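Local coordinates for stringent starvation protein B (Caulobacter vibrioides, PDB 2QAS), which probably acts as a dimeric adaptor that delivers ssrA-tagged proteins to the ClpX unfoldase for degradation, at the interface of chains A and B. Sequence-based numbering; all coordinates share one arbitrary frame. Chains: chain A/B, Hypothetical protein.

The interface of chains A and B. Residues chain A 13-16, 19; chain B 30-31, 34.
The loop just ahead of helix 16-35 of chain A, with the first turn of that helix, meets the last turns of the same helix in chain B. The two helices pair about a two-fold axis and run in opposite senses, so this patch recurs with the chains exchanged at the other end of the interface, in keeping with the protein's ability to bind itself. B:Lys34 hides the largest area of the residues here, 77 Å². Its side chain is stretched out beyond CG, and this full reach takes the amine off its own helix to the loop of the other chain. There NZ donates a hydrogen bond of 3.0 Å to the backbone carbonyl O of A:Met14. The amine approaches from above the carbonyl group, 48° off its plane and away from the lone-pair directions of the oxygen. Because the acceptor is a main-chain oxygen, this bond may depend more on the path of the loop than on the A:Met14 side chain. A:Gln15 crosses the lysine at about a right angle, its amide NE2 4.1 Å from NZ, too far for a hydrogen bond. From the helix of chain A, A:Met19 reaches toward the lysine tip to tip; its SD lies 4.0 Å from NZ, and its methyl CE packs against the CE methylene of B:Lys34. B:Ala31 offers A:Met14 a small apolar surface. A:Met14 reaches out toward chain B and bends at chi2 and chi3 (chi3 -87°), which lays its methyl CE 4.0 Å from CB of B:Ala31. The CB of A:Met14 also rests over one face of the A:Tyr16 ring, 3.4 Å above its plane and toward the rim, while ring atom CE2 of A:Tyr16 borders the same B:Ala31 methyl, CB, at 4.2 Å.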
loop_
_atom_site.group_PDB
_atom_site.type_symbol
_atom_site.label_atom_id
_atom_site.label_comp_id
_atom_site.label_asym_id
_atom_site.label_seq_id
_atom_site.Cartn_x
_atom_site.Cartn_y
_atom_site.Cartn_z
ATOM N N LEU A 13 -4.096 8.676 -16.495
ATOM C CA LEU A 13 -4.722 9.751 -15.738
ATOM C C LEU A 13 -5.064 9.286 -14.327
ATOM O O LEU A 13 -5.453 10.083 -13.471
ATOM C CB LEU A 13 -5.994 10.234 -16.445
ATOM C CG LEU A 13 -5.931 10.466 -17.960
ATOM C CD1 LEU A 13 -7.196 11.178 -18.419
ATOM C CD2 LEU A 13 -4.704 11.292 -18.312
ATOM N N MET A 14 -4.928 7.988 -14.090
ATOM C CA MET A 14 -5.207 7.429 -12.774
ATOM C C MET A 14 -3.929 7.387 -11.935
ATOM O O MET A 14 -3.983 7.261 -10.710
ATOM C CB MET A 14 -5.769 6.014 -12.909
ATOM C CG MET A 14 -7.125 5.937 -13.559
ATOM S SD MET A 14 -8.398 6.676 -12.535
ATOM C CE MET A 14 -8.862 5.277 -11.482
ATOM N N GLN A 15 -2.780 7.493 -12.603
ATOM C CA GLN A 15 -1.490 7.457 -11.923
ATOM C C GLN A 15 -1.441 6.217 -11.043
ATOM O O GLN A 15 -1.158 6.296 -9.846
ATOM C CB GLN A 15 -1.316 8.697 -11.052
ATOM C CG GLN A 15 -1.636 10.000 -11.753
ATOM C CD GLN A 15 -1.496 11.191 -10.821
ATOM O OE1 GLN A 15 -0.397 11.487 -10.339
ATOM N NE2 GLN A 15 -2.609 11.876 -10.551
ATOM N N TYR A 16 -1.727 5.068 -11.635
ATOM C CA TYR A 16 -1.721 3.833 -10.882
ATOM C C TYR A 16 -0.353 3.575 -10.282
ATOM O O TYR A 16 -0.241 3.174 -9.121
ATOM C CB TYR A 16 -2.142 2.659 -11.773
ATOM C CG TYR A 16 -3.629 2.618 -12.040
ATOM C CD1 TYR A 16 -4.132 2.686 -13.341
ATOM C CD2 TYR A 16 -4.540 2.507 -10.985
ATOM C CE1 TYR A 16 -5.509 2.641 -13.584
ATOM C CE2 TYR A 16 -5.917 2.460 -11.218
ATOM C CZ TYR A 16 -6.393 2.527 -12.521
ATOM O OH TYR A 16 -7.748 2.480 -12.755
ATOM N N MET A 19 0.173 5.666 -7.213
ATOM C CA MET A 19 -0.644 5.173 -6.101
ATOM C C MET A 19 -0.070 3.884 -5.521
ATOM O O MET A 19 -0.206 3.615 -4.330
ATOM C CB MET A 19 -2.083 4.914 -6.556
ATOM C CG MET A 19 -2.860 6.136 -7.006
ATOM S SD MET A 19 -4.472 5.629 -7.656
ATOM C CE MET A 19 -5.546 6.454 -6.557
ATOM N N ALA B 30 -8.272 3.650 -3.390
ATOM C CA ALA B 30 -7.992 4.989 -3.888
ATOM C C ALA B 30 -8.576 5.184 -5.287
ATOM O O ALA B 30 -9.033 6.275 -5.621
ATOM C CB ALA B 30 -6.501 5.245 -3.892
ATOM N N ALA B 31 -8.566 4.128 -6.099
ATOM C CA ALA B 31 -9.121 4.184 -7.450
ATOM C C ALA B 31 -10.648 4.334 -7.377
ATOM O O ALA B 31 -11.252 5.068 -8.168
ATOM C CB ALA B 31 -8.755 2.919 -8.218
ATOM N N LYS B 34 -11.729 7.938 -6.762
ATOM C CA LYS B 34 -11.689 8.814 -7.923
ATOM C C LYS B 34 -12.917 8.511 -8.780
ATOM O O LYS B 34 -13.463 9.396 -9.431
ATOM C CB LYS B 34 -10.414 8.574 -8.738
ATOM C CG LYS B 34 -9.131 8.911 -7.995
ATOM C CD LYS B 34 -7.925 8.830 -8.914
ATOM C CE LYS B 34 -6.638 9.189 -8.176
ATOM N NZ LYS B 34 -5.465 9.264 -9.105
#